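Local coordinates for protein putative methylthioribose-1-phosphate isomerase (PDB 6A34) that probably catalyses the conversion of methylthioribose-1-phosphate to methylthioribulose-1-phosphate, an isomerisation in the methionine salvage pathway, at residues A[158-163]-A[192-197]; A[248-253]-A[286-291]; A[66-71]-A[134-139]; A[303-308]-A[316-321]. One frame throughout, in Å; residues are numbered along the deposited sequence.

Interaction 1: residues A[158-163]-A[192-197]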
loop_
_atom_site.group_PDB
_atom_site.type_symbol
_atom_site.label_atom_id
_atom_site.label_comp_id
_atom_site.label_asym_id
_atom_site.label_seq_id
_atom_site.Cartn_x
_atom_site.Cartn_y
_atom_site.Cartn_z
ATOM N N LEU A 158 12.166 20.040 -12.756
ATOM C CA LEU A 158 11.775 19.771 -11.372
ATOM C C LEU A 158 12.360 20.846 -10.467
ATOM O O LEU A 158 13.478 21.307 -10.672
ATOM C CB LEU A 158 12.283 18.415 -10.879
ATOM C CG LEU A 158 11.691 17.162 -11.509
ATOM C CD1 LEU A 158 11.838 15.983 -10.557
ATOM C CD2 LEU A 158 10.248 17.348 -11.902
ATOM N N PRO A 159 11.661 21.187 -9.368
ATOM C CA PRO A 159 12.237 22.048 -8.340
ATOM C C PRO A 159 13.286 21.293 -7.508
ATOM O O PRO A 159 13.219 20.070 -7.386
ATOM C CB PRO A 159 10.999 22.395 -7.501
ATOM C CG PRO A 159 10.170 21.142 -7.575
ATOM C CD PRO A 159 10.327 20.681 -9.012
ATOM N N GLU A 160 14.234 22.043 -6.941
ATOM C CA GLU A 160 15.036 21.580 -5.844
ATOM C C GLU A 160 14.113 21.272 -4.677
ATOM O O GLU A 160 13.141 22.005 -4.438
ATOM C CB GLU A 160 15.975 22.622 -5.231
ATOM C CG GLU A 160 16.664 23.531 -6.222
ATOM C CD GLU A 160 17.920 24.166 -5.643
ATOM O OE1 GLU A 160 18.729 24.693 -6.453
ATOM O OE2 GLU A 160 18.081 24.117 -4.370
ATOM N N GLY A 161 14.465 20.227 -3.936
ATOM C CA GLY A 161 13.833 19.937 -2.689
ATOM C C GLY A 161 13.501 18.484 -2.607
ATOM O O GLY A 161 14.303 17.656 -2.950
ATOM N N ASN A 162 12.260 18.223 -2.238
ATOM C CA ASN A 162 11.764 16.949 -1.900
ATOM C C ASN A 162 10.907 16.464 -3.073
ATOM O O ASN A 162 9.896 17.081 -3.432
ATOM C CB ASN A 162 11.002 17.042 -0.574
ATOM C CG ASN A 162 11.835 17.604 0.567
ATOM O OD1 ASN A 162 13.074 17.552 0.551
ATOM N ND2 ASN A 162 11.165 18.131 1.578
ATOM N N ILE A 163 11.339 15.358 -3.666
ATOM C CA ILE A 163 10.679 14.694 -4.766
ATOM C C ILE A 163 10.093 13.370 -4.272
ATOM O O ILE A 163 10.689 12.726 -3.431
ATOM C CB ILE A 163 11.683 14.417 -5.894
ATOM C CG1 ILE A 163 12.471 15.672 -6.274
ATOM C CG2 ILE A 163 10.953 13.788 -7.068
ATOM C CD1 ILE A 163 11.599 16.848 -6.671
ATOM N N SER A 192 20.571 19.298 -5.839
ATOM C CA SER A 192 19.237 19.843 -5.850
ATOM C C SER A 192 18.217 18.806 -5.337
ATOM O O SER A 192 17.090 19.149 -5.072
ATOM C CB SER A 192 18.912 20.446 -7.202
ATOM O OG SER A 192 18.739 19.455 -8.185
ATOM N N LEU A 193 18.658 17.585 -5.033
ATOM C CA LEU A 193 17.783 16.584 -4.443
ATOM C C LEU A 193 18.038 16.437 -2.946
ATOM O O LEU A 193 18.982 15.736 -2.533
ATOM C CB LEU A 193 17.986 15.242 -5.148
ATOM C CG LEU A 193 17.140 14.107 -4.580
ATOM C CD1 LEU A 193 15.694 14.284 -4.994
ATOM C CD2 LEU A 193 17.659 12.766 -5.051
ATOM N N LYS A 194 17.154 17.033 -2.131
ATOM C CA LYS A 194 17.327 17.022 -0.689
ATOM C C LYS A 194 16.774 15.723 -0.121
ATOM O O LYS A 194 17.223 15.270 0.923
ATOM C CB LYS A 194 16.619 18.196 -0.005
ATOM C CG LYS A 194 17.065 19.562 -0.493
ATOM C CD LYS A 194 18.593 19.797 -0.433
ATOM C CE LYS A 194 19.061 20.883 -1.381
ATOM N NZ LYS A 194 18.085 22.001 -1.428
ATOM N N LEU A 195 15.745 15.186 -0.779
ATOM C CA LEU A 195 15.054 14.030 -0.252
ATOM C C LEU A 195 14.229 13.422 -1.379
ATOM O O LEU A 195 13.554 14.152 -2.097
ATOM C CB LEU A 195 14.168 14.443 0.928
ATOM C CG LEU A 195 13.257 13.340 1.475
ATOM C CD1 LEU A 195 14.050 12.237 2.141
ATOM C CD2 LEU A 195 12.229 13.896 2.463
ATOM N N LEU A 196 14.325 12.096 -1.512
ATOM C CA LEU A 196 13.518 11.319 -2.397
ATOM C C LEU A 196 12.587 10.424 -1.574
ATOM O O LEU A 196 13.045 9.451 -1.017
ATOM C CB LEU A 196 14.413 10.460 -3.292
ATOM C CG LEU A 196 13.675 9.679 -4.382
ATOM C CD1 LEU A 196 12.832 10.595 -5.244
ATOM C CD2 LEU A 196 14.655 8.903 -5.251
ATOM N N TRP A 197 11.283 10.730 -1.571
ATOM C CA TRP A 197 10.284 9.789 -1.049
ATOM C C TRP A 197 10.094 8.649 -2.046
ATOM O O TRP A 197 9.900 8.903 -3.266
ATOM C CB TRP A 197 8.931 10.463 -0.829
ATOM C CG TRP A 197 8.954 11.579 0.150
ATOM C CD1 TRP A 197 9.044 12.900 -0.136
ATOM C CD2 TRP A 197 8.879 11.472 1.579
ATOM N NE1 TRP A 197 9.006 13.623 1.022
ATOM C CE2 TRP A 197 8.898 12.778 2.086
ATOM C CE3 TRP A 197 8.772 10.399 2.473
ATOM C CZ2 TRP A 197 8.801 13.056 3.447
ATOM C CZ3 TRP A 197 8.696 10.667 3.824
ATOM C CH2 TRP A 197 8.716 11.979 4.307
HETATM O O HOH W 1 16.042 20.388 -10.058
#
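Ile163 O is gripped twice from the other strand. Trp197 N donates to it at 2.8 Å, nearly along the C=O axis, and Leu196 CA adds a CA-H...O contact at 3.3 Å. Leu195 O is held in a similar way. Ile163 N reaches it at 3.0 Å, and Asn162 CA makes the second, weaker approach. Further back, Gly161 N binds Ser192 O, also nearly along the C=O axis. Lys194 N reaches Gly161 O at 3.0 Å from above the carbonyl plane, 37° out of it. This change of approach goes with a beta bulge: the parallel pairing moves by one residue between Gly161 and Asn162, just where the second chain turns a corner at Lys194. The two strands are the first and last elements of a beta-alpha-beta crossover, with helix 180-189 between them, in the Rossmann-like sheet of the enzyme. On the side facing that helix, Ile163 CG1 meets Leu193 CD1 at 3.7 Å, the two side chains crossing at about a right angle. Ile163 CB lies 4.0 Å from Leu196 CD1. Met187 of the helix touches both Ile163 and Leu193. On the other side, Asn162 OD1 rests 3.3 Å from Leu195 CB. Asn162 ND2 is hydrogen-bonded to a hexane-1,6-diol, probably from the crystallisation liquor. Leu195 CD2 lies over one face of the Trp197 indole, near its rim, while Trp197 NE1 is hydrogen-bonded to Phe238 O. At the surface, Glu160 and Lys194 run side by side to a long salt bridge, OE2 to NZ 3.6 Å.

Interaction 2: residues A[248-253]-A[286-291]; sequences RIVANG and MELKSG
Residues Val250 to Gly253 form a type I beta turn, closed by Gly253 N to Val250 O at 3.0 Å, and the irregular chain 286-291 runs alongside it. Strand 248-250 pairs in parallel with strand 284-285 in the four-stranded mixed sheet, and this contact continues the pairing past the strand ends. Ala251 N donates across to Leu288 O at 3.0 Å, nearly along the C=O axis. The next amide, Asn252 N, makes a weak bond to Lys289 O at 3.4 Å. Val250 has its two methyls on different neighbours. CG1 lies beside the backbone N (chi1 -60°) and meets Leu288 CB at 3.6 Å. CG2 takes the crowded position between N and carbonyl carbon and touches the backbone of Ser290. Leu288 CD1 continues past Val250 CG1 and meets Arg248 NH2 at 3.6 Å, the two side chains crossing at about a right angle. Ala251 CB lies against Leu288 O and reaches Met286 SD at 4.2 Å. Asn252 CG, also in the crowded position (chi1 68°), lies against Lys289 O, and Asn252 ND2 comes 3.4 Å from Ser290 CB. Its OD1 bonds instead to Asp254 N, as in an Asx turn. Asp254 also accepts from Gly291 N, so it ties both chains together. One firm amide-carbonyl bond, Ala251 N to Leu288 O, holds the turn to the loop; the second is weak. The Arg248 tip meets Leu288 CD1 and makes a long, weak ion pair with Asp285, whose charged form it may slightly favour.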
loop_
_atom_site.group_PDB
_atom_site.type_symbol
_atom_site.label_atom_id
_atom_site.label_comp_id
_atom_site.label_asym_id
_atom_site.label_seq_id
_atom_site.Cartn_x
_atom_site.Cartn_y
_atom_site.Cartn_z
ATOM N N ARG A 248 3.259 3.101 -20.737
ATOM C CA ARG A 248 2.770 3.428 -22.054
ATOM C C ARG A 248 2.010 4.764 -22.027
ATOM O O ARG A 248 0.988 4.926 -21.357
ATOM C CB ARG A 248 1.885 2.280 -22.549
ATOM C CG ARG A 248 1.010 2.649 -23.737
ATOM C CD ARG A 248 0.184 1.490 -24.224
ATOM N NE ARG A 248 1.060 0.643 -24.993
ATOM C CZ ARG A 248 0.652 -0.262 -25.858
ATOM N NH1 ARG A 248 1.550 -0.864 -26.618
ATOM N NH2 ARG A 248 -0.640 -0.551 -25.952
ATOM N N ILE A 249 2.500 5.714 -22.815
ATOM C CA ILE A 249 1.846 6.969 -23.039
ATOM C C ILE A 249 1.143 6.888 -24.393
ATOM O O ILE A 249 1.743 6.451 -25.333
ATOM C CB ILE A 249 2.884 8.104 -23.004
ATOM C CG1 ILE A 249 3.691 8.059 -21.708
ATOM C CG2 ILE A 249 2.205 9.449 -23.252
ATOM C CD1 ILE A 249 4.823 9.067 -21.610
ATOM N N VAL A 250 -0.123 7.321 -24.473
ATOM C CA VAL A 250 -0.827 7.317 -25.729
ATOM C C VAL A 250 -0.933 8.766 -26.266
ATOM O O VAL A 250 -0.345 9.682 -25.711
ATOM C CB VAL A 250 -2.167 6.596 -25.562
ATOM C CG1 VAL A 250 -1.990 5.141 -25.126
ATOM C CG2 VAL A 250 -3.066 7.318 -24.601
ATOM N N ALA A 251 -1.689 8.969 -27.348
ATOM C CA ALA A 251 -1.556 10.146 -28.227
ATOM C C ALA A 251 -2.018 11.438 -27.548
ATOM O O ALA A 251 -1.534 12.518 -27.915
ATOM C CB ALA A 251 -2.328 9.949 -29.522
ATOM N N ASN A 252 -2.969 11.342 -26.614
ATOM C CA ASN A 252 -3.502 12.535 -25.955
ATOM C C ASN A 252 -2.759 12.771 -24.629
ATOM O O ASN A 252 -3.129 13.639 -23.881
ATOM C CB ASN A 252 -4.997 12.401 -25.666
ATOM C CG ASN A 252 -5.286 11.352 -24.609
ATOM O OD1 ASN A 252 -4.425 10.534 -24.264
ATOM N ND2 ASN A 252 -6.508 11.329 -24.117
ATOM N N GLY A 253 -1.764 11.938 -24.320
ATOM C CA GLY A 253 -0.974 12.114 -23.107
ATOM C C GLY A 253 -1.426 11.254 -21.932
ATOM O O GLY A 253 -0.676 11.141 -20.962
ATOM N N MET A 286 1.429 6.290 -30.367
ATOM C CA MET A 286 0.637 7.293 -31.066
ATOM C C MET A 286 -0.526 6.635 -31.834
ATOM O O MET A 286 -1.414 7.329 -32.317
ATOM C CB MET A 286 1.526 8.116 -32.008
ATOM C CG MET A 286 1.211 9.591 -31.942
ATOM S SD MET A 286 1.781 10.367 -30.394
ATOM C CE MET A 286 2.943 11.542 -31.077
ATOM N N GLU A 287 -0.550 5.296 -31.887
ATOM C CA GLU A 287 -1.663 4.536 -32.484
ATOM C C GLU A 287 -2.943 4.662 -31.648
ATOM O O GLU A 287 -4.033 4.670 -32.223
ATOM C CB GLU A 287 -1.336 3.043 -32.607
ATOM C CG GLU A 287 -1.194 2.565 -34.038
ATOM C CD GLU A 287 0.090 3.013 -34.708
ATOM O OE1 GLU A 287 0.243 4.235 -34.949
ATOM O OE2 GLU A 287 0.943 2.139 -34.964
ATOM N N LEU A 288 -2.822 4.678 -30.309
ATOM C CA LEU A 288 -4.001 4.759 -29.414
ATOM C C LEU A 288 -4.312 6.232 -29.121
ATOM O O LEU A 288 -3.414 7.006 -28.838
ATOM C CB LEU A 288 -3.734 3.995 -28.112
ATOM C CG LEU A 288 -3.323 2.525 -28.228
ATOM C CD1 LEU A 288 -3.164 1.921 -26.841
ATOM C CD2 LEU A 288 -4.331 1.699 -29.022
ATOM N N LYS A 289 -5.595 6.601 -29.160
ATOM C CA LYS A 289 -6.015 7.992 -29.069
ATOM C C LYS A 289 -6.113 8.423 -27.597
ATOM O O LYS A 289 -5.855 9.572 -27.272
ATOM C CB LYS A 289 -7.368 8.195 -29.754
ATOM C CG LYS A 289 -7.369 8.083 -31.278
ATOM C CD LYS A 289 -8.781 8.213 -31.873
ATOM C CE LYS A 289 -8.934 7.668 -33.288
ATOM N NZ LYS A 289 -10.200 6.914 -33.509
ATOM N N SER A 290 -6.512 7.504 -26.714
ATOM C CA SER A 290 -6.773 7.836 -25.342
ATOM C C SER A 290 -6.651 6.606 -24.433
ATOM O O SER A 290 -6.552 5.440 -24.875
ATOM C CB SER A 290 -8.107 8.515 -25.189
ATOM O OG SER A 290 -9.106 7.571 -24.907
ATOM N N GLY A 291 -6.612 6.910 -23.137
ATOM C CA GLY A 291 -6.381 5.944 -22.067
ATOM C C GLY A 291 -7.378 4.798 -22.078
ATOM O O GLY A 291 -6.994 3.663 -21.783
#

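Interaction 3: residues A[66-71]-A[134-139]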
loop_
_atom_site.group_PDB
_atom_site.type_symbol
_atom_site.label_atom_id
_atom_site.label_comp_id
_atom_site.label_asym_id
_atom_site.label_seq_id
_atom_site.Cartn_x
_atom_site.Cartn_y
_atom_site.Cartn_z
ATOM N N ALA A 66 18.515 -9.797 -24.674
ATOM C CA ALA A 66 18.171 -10.695 -25.765
ATOM C C ALA A 66 19.093 -10.440 -26.956
ATOM O O ALA A 66 19.481 -11.381 -27.655
ATOM C CB ALA A 66 16.746 -10.468 -26.174
ATOM N N GLY A 67 19.342 -9.149 -27.218
ATOM C CA GLY A 67 20.200 -8.714 -28.260
ATOM C C GLY A 67 21.616 -9.219 -28.032
ATOM O O GLY A 67 22.249 -9.665 -28.958
ATOM N N PHE A 68 22.093 -9.142 -26.784
ATOM C CA PHE A 68 23.421 -9.651 -26.440
ATOM C C PHE A 68 23.469 -11.176 -26.472
ATOM O O PHE A 68 24.537 -11.730 -26.508
ATOM C CB PHE A 68 23.868 -9.140 -25.075
ATOM C CG PHE A 68 24.288 -7.698 -25.107
ATOM C CD1 PHE A 68 25.005 -7.191 -26.175
ATOM C CD2 PHE A 68 23.980 -6.851 -24.062
ATOM C CE1 PHE A 68 25.412 -5.873 -26.193
ATOM C CE2 PHE A 68 24.368 -5.526 -24.095
ATOM C CZ PHE A 68 25.073 -5.037 -25.159
ATOM N N GLY A 69 22.304 -11.834 -26.412
ATOM C CA GLY A 69 22.214 -13.280 -26.597
ATOM C C GLY A 69 22.550 -13.694 -28.020
ATOM O O GLY A 69 23.143 -14.759 -28.236
ATOM N N LEU A 70 22.177 -12.854 -28.990
ATOM C CA LEU A 70 22.560 -13.079 -30.383
ATOM C C LEU A 70 24.033 -12.733 -30.625
ATOM O O LEU A 70 24.686 -13.391 -31.394
ATOM C CB LEU A 70 21.631 -12.271 -31.283
ATOM C CG LEU A 70 20.171 -12.734 -31.228
ATOM C CD1 LEU A 70 19.295 -11.803 -32.023
ATOM C CD2 LEU A 70 20.037 -14.165 -31.740
ATOM N N ALA A 71 24.526 -11.662 -30.001
ATOM C CA ALA A 71 25.942 -11.310 -30.053
ATOM C C ALA A 71 26.755 -12.507 -29.548
ATOM O O ALA A 71 27.686 -12.950 -30.212
ATOM C CB ALA A 71 26.213 -10.082 -29.224
ATOM N N GLN A 134 27.770 -5.510 -33.163
ATOM C CA GLN A 134 27.732 -4.080 -33.180
ATOM C C GLN A 134 26.301 -3.601 -32.862
ATOM O O GLN A 134 26.129 -2.672 -32.090
ATOM C CB GLN A 134 28.221 -3.540 -34.528
ATOM C CG GLN A 134 28.074 -2.030 -34.666
ATOM C CD GLN A 134 28.653 -1.500 -35.956
ATOM O OE1 GLN A 134 29.780 -1.008 -35.997
ATOM N NE2 GLN A 134 27.879 -1.598 -37.019
ATOM N N GLU A 135 25.315 -4.210 -33.519
ATOM C CA GLU A 135 23.928 -3.932 -33.326
ATOM C C GLU A 135 23.505 -4.121 -31.857
ATOM O O GLU A 135 22.771 -3.285 -31.353
ATOM C CB GLU A 135 23.056 -4.806 -34.227
ATOM C CG GLU A 135 21.780 -4.109 -34.672
ATOM C CD GLU A 135 21.951 -2.752 -35.347
ATOM O OE1 GLU A 135 23.099 -2.402 -35.706
ATOM O OE2 GLU A 135 20.923 -2.045 -35.534
ATOM N N ALA A 136 23.954 -5.200 -31.196
ATOM C CA ALA A 136 23.586 -5.454 -29.807
ATOM C C ALA A 136 24.139 -4.340 -28.909
ATOM O O ALA A 136 23.449 -3.875 -27.997
ATOM C CB ALA A 136 24.050 -6.821 -29.366
ATOM N N TYR A 137 25.350 -3.836 -29.211
ATOM C CA TYR A 137 25.911 -2.755 -28.418
ATOM C C TYR A 137 25.104 -1.476 -28.654
ATOM O O TYR A 137 24.936 -0.667 -27.744
ATOM C CB TYR A 137 27.397 -2.518 -28.692
ATOM C CG TYR A 137 28.317 -3.460 -27.951
ATOM C CD1 TYR A 137 28.379 -3.463 -26.564
ATOM C CD2 TYR A 137 29.135 -4.345 -28.632
ATOM C CE1 TYR A 137 29.221 -4.317 -25.874
ATOM C CE2 TYR A 137 29.992 -5.199 -27.958
ATOM C CZ TYR A 137 30.021 -5.195 -26.576
ATOM O OH TYR A 137 30.843 -6.031 -25.905
ATOM N N LYS A 138 24.646 -1.288 -29.890
ATOM C CA LYS A 138 23.886 -0.114 -30.261
ATOM C C LYS A 138 22.557 -0.068 -29.477
ATOM O O LYS A 138 22.157 0.983 -29.068
ATOM C CB LYS A 138 23.621 -0.111 -31.768
ATOM C CG LYS A 138 24.556 0.712 -32.637
ATOM C CD LYS A 138 23.987 0.745 -34.058
ATOM C CE LYS A 138 24.878 1.337 -35.129
ATOM N NZ LYS A 138 24.288 1.067 -36.465
ATOM N N ILE A 139 21.885 -1.214 -29.337
ATOM C CA ILE A 139 20.633 -1.313 -28.628
ATOM C C ILE A 139 20.856 -0.881 -27.173
ATOM O O ILE A 139 20.149 -0.022 -26.664
ATOM C CB ILE A 139 20.038 -2.725 -28.766
ATOM C CG1 ILE A 139 19.627 -2.992 -30.215
ATOM C CG2 ILE A 139 18.855 -2.939 -27.811
ATOM C CD1 ILE A 139 19.394 -4.465 -30.525
#
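Ala136 CB is the centre of this buried contact. It touches Gly67 O at 3.4 Å and Phe68 CD1 at the same 3.4 Å, and it meets Ala71 CB, methyl to methyl, at 3.9 Å. Phe68 CE1 goes further and lies 3.3 Å from Ala136 O. The same atom stands over one face of the Tyr137 ring, offset toward its rim, with CD1 of Tyr137 the nearest ring atom at 3.8 Å. The edge of Phe68 therefore faces the flat of Tyr137 in an offset edge-to-face pair, with ring centroids 5.4 Å apart and planes at 64°. Both rings have CG beside the backbone N, anti to the carbonyl carbon. From there, Phe68 swings across to the second helix. Tyr137 starts from the far side of its own helix, yet its ring still returns to meet Phe68. Further out, Tyr137 OH is hydrogen-bonded to Tyr19 O, which fixes the tip of the ring to strand 17-20. Phe68 also touches Val17 on that strand and Ala140 one turn further along helix 125-157. Glu135 points elsewhere and is paired with Arg112 of helix 104-119. Small residues line the closest approach: Gly67 and Ala136 have CA atoms 4.9 Å apart, and the short helix segments run nearly antiparallel, at 161°, with axes 8.4 Å apart. Gly67 and Ala71, four residues apart, put a small-residue strip against Ala136, a pattern common where helices pack closely. Helices 59-76 and 125-157 meet in this way within the helical bundle of the enzyme.

Interaction 4: residues A[303-308]-A[316-321]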
loop_
_atom_site.group_PDB
_atom_site.type_symbol
_atom_site.label_atom_id
_atom_site.label_comp_id
_atom_site.label_asym_id
_atom_site.label_seq_id
_atom_site.Cartn_x
_atom_site.Cartn_y
_atom_site.Cartn_z
ATOM N N GLU A 303 0.028 -12.325 -5.701
ATOM C CA GLU A 303 0.766 -11.100 -5.467
ATOM C C GLU A 303 0.131 -10.259 -4.340
ATOM O O GLU A 303 0.838 -9.536 -3.676
ATOM C CB GLU A 303 0.834 -10.251 -6.733
ATOM C CG GLU A 303 1.652 -10.852 -7.857
ATOM C CD GLU A 303 1.777 -9.894 -9.045
ATOM O OE1 GLU A 303 0.986 -8.922 -9.122
ATOM O OE2 GLU A 303 2.661 -10.116 -9.888
ATOM N N VAL A 304 -1.187 -10.372 -4.118
ATOM C CA VAL A 304 -1.871 -9.615 -3.022
ATOM C C VAL A 304 -1.997 -10.451 -1.725
ATOM O O VAL A 304 -1.931 -9.878 -0.625
ATOM C CB VAL A 304 -3.242 -9.097 -3.494
ATOM C CG1 VAL A 304 -4.029 -8.461 -2.362
ATOM C CG2 VAL A 304 -3.102 -8.119 -4.667
ATOM N N LEU A 305 -2.228 -11.767 -1.853
ATOM C CA LEU A 305 -2.453 -12.669 -0.717
ATOM C C LEU A 305 -1.135 -12.865 0.030
ATOM O O LEU A 305 -1.172 -13.122 1.213
ATOM C CB LEU A 305 -3.001 -14.021 -1.191
ATOM C CG LEU A 305 -4.348 -13.960 -1.900
ATOM C CD1 LEU A 305 -4.698 -15.306 -2.485
ATOM C CD2 LEU A 305 -5.454 -13.482 -0.976
ATOM N N THR A 306 -0.012 -12.773 -0.700
ATOM C CA THR A 306 1.316 -12.784 -0.138
ATOM C C THR A 306 1.980 -11.406 -0.279
ATOM O O THR A 306 1.619 -10.568 -1.113
ATOM C CB THR A 306 2.197 -13.876 -0.758
ATOM O OG1 THR A 306 2.547 -13.470 -2.077
ATOM C CG2 THR A 306 1.540 -15.240 -0.820
ATOM N N CYS A 307 2.959 -11.202 0.599
ATOM C CA CYS A 307 3.744 -10.018 0.737
ATOM C C CYS A 307 5.173 -10.463 1.053
ATOM O O CYS A 307 5.423 -10.970 2.148
ATOM C CB CYS A 307 3.182 -9.181 1.873
ATOM S SG CYS A 307 3.762 -7.469 1.838
ATOM N N GLY A 308 6.077 -10.348 0.073
ATOM C CA GLY A 308 7.308 -11.105 0.101
ATOM C C GLY A 308 6.982 -12.586 0.173
ATOM O O GLY A 308 6.054 -13.041 -0.488
ATOM N N VAL A 316 -9.392 -15.480 -0.042
ATOM C CA VAL A 316 -10.489 -14.631 -0.355
ATOM C C VAL A 316 -10.271 -14.125 -1.773
ATOM O O VAL A 316 -9.152 -14.095 -2.262
ATOM C CB VAL A 316 -10.644 -13.466 0.651
ATOM C CG1 VAL A 316 -10.988 -13.964 2.046
ATOM C CG2 VAL A 316 -9.425 -12.555 0.686
ATOM N N PRO A 317 -11.329 -13.690 -2.475
ATOM C CA PRO A 317 -11.157 -13.125 -3.813
ATOM C C PRO A 317 -10.317 -11.830 -3.759
ATOM O O PRO A 317 -10.398 -11.089 -2.814
ATOM C CB PRO A 317 -12.599 -12.856 -4.287
ATOM C CG PRO A 317 -13.508 -13.641 -3.326
ATOM C CD PRO A 317 -12.734 -13.734 -2.027
ATOM N N VAL A 318 -9.516 -11.593 -4.794
ATOM C CA VAL A 318 -8.640 -10.463 -4.917
ATOM C C VAL A 318 -8.923 -9.775 -6.255
ATOM O O VAL A 318 -9.326 -10.419 -7.207
ATOM C CB VAL A 318 -7.180 -10.951 -4.890
ATOM C CG1 VAL A 318 -6.214 -9.913 -5.441
ATOM C CG2 VAL A 318 -6.777 -11.404 -3.503
ATOM N N TYR A 319 -8.605 -8.487 -6.342
ATOM C CA TYR A 319 -8.503 -7.830 -7.622
ATOM C C TYR A 319 -7.122 -7.188 -7.703
ATOM O O TYR A 319 -6.766 -6.415 -6.839
ATOM C CB TYR A 319 -9.621 -6.807 -7.768
ATOM C CG TYR A 319 -9.648 -6.084 -9.085
ATOM C CD1 TYR A 319 -9.708 -6.773 -10.286
ATOM C CD2 TYR A 319 -9.649 -4.708 -9.122
ATOM C CE1 TYR A 319 -9.755 -6.097 -11.500
ATOM C CE2 TYR A 319 -9.679 -4.019 -10.321
ATOM C CZ TYR A 319 -9.755 -4.717 -11.512
ATOM O OH TYR A 319 -9.801 -4.014 -12.669
ATOM N N ASN A 320 -6.345 -7.591 -8.705
ATOM C CA ASN A 320 -4.967 -7.214 -8.808
ATOM C C ASN A 320 -4.679 -6.583 -10.177
ATOM O O ASN A 320 -3.937 -7.134 -10.984
ATOM C CB ASN A 320 -4.045 -8.411 -8.581
ATOM C CG ASN A 320 -2.595 -7.975 -8.576
ATOM O OD1 ASN A 320 -2.326 -6.799 -8.392
ATOM N ND2 ASN A 320 -1.667 -8.899 -8.759
ATOM N N PRO A 321 -5.192 -5.380 -10.489
ATOM C CA PRO A 321 -4.748 -4.694 -11.701
ATOM C C PRO A 321 -3.266 -4.303 -11.547
ATOM O O PRO A 321 -2.910 -3.690 -10.568
ATOM C CB PRO A 321 -5.684 -3.484 -11.749
ATOM C CG PRO A 321 -5.968 -3.214 -10.289
ATOM C CD PRO A 321 -6.140 -4.595 -9.692
HETATM O O HOH W 2 0.249 -6.387 -9.773
#
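Asn320 CG is anti to its backbone N (chi1 -175°), and Glu303 CG lies beside its own N (chi1 -67°) with the chain extended beyond it, so the two side chains cross at about a right angle. Glu303 belongs to the short helix 302-305, which leads straight into the beta hairpin of strands 306-307 and 310-311. The irregular chain 316-321 returns past this helix. Asn320 ND2 donates to Glu303 OE1 at 2.7 Å. The carboxylate oxygen lies in the amide plane, but the donor sits above the carboxylate plane, with the two planes 63° apart. Asn320 ND2 also bonds to Ser300 O, so ND2 serves two acceptors. Beyond this polar end the contact is apolar. Val304 and Val318 slide past each other in opposite directions, with Val304 CB 3.6 Å from Val318 CG1. Leu305 crosses obliquely and puts CD2 3.5 Å from Val318 CG2. Val304 also packs on Leu224 of the second subunit, and Cys307 forms a disulfide with Cys307 of that subunit, so the contact lies at the dimer interface. Glu303 is about 6 Å, side chain to side chain, from Lys258, a predicted substrate-binding residue. One water donates to both partners, to Glu303 OE1 at 2.7 Å and to Asn320 OD1 at 3.0 Å.

Along the chain the contacts come in series: interaction 3 closes first, then 1, 2 and 4. Interaction 3 joins two helices, and helix 125-157 is followed directly by strand 161-165 of interaction 1. Even so, their centres are about 36 Å apart, on opposite sides of the chain's centre. Interaction 1 lies in the seven-stranded mixed sheet. Interaction 2 involves strand 248-250 of the separate four-stranded sheet, and the loop 316-321 of interaction 4 leads to strand 323-326 of that same sheet. Interactions 2 and 4 come nearest, about 12 Å between closest atoms. Interaction 2 lies next to the predicted proton donor Asp247, and interaction 4, near the predicted substrate-binding Lys258, also meets the second subunit.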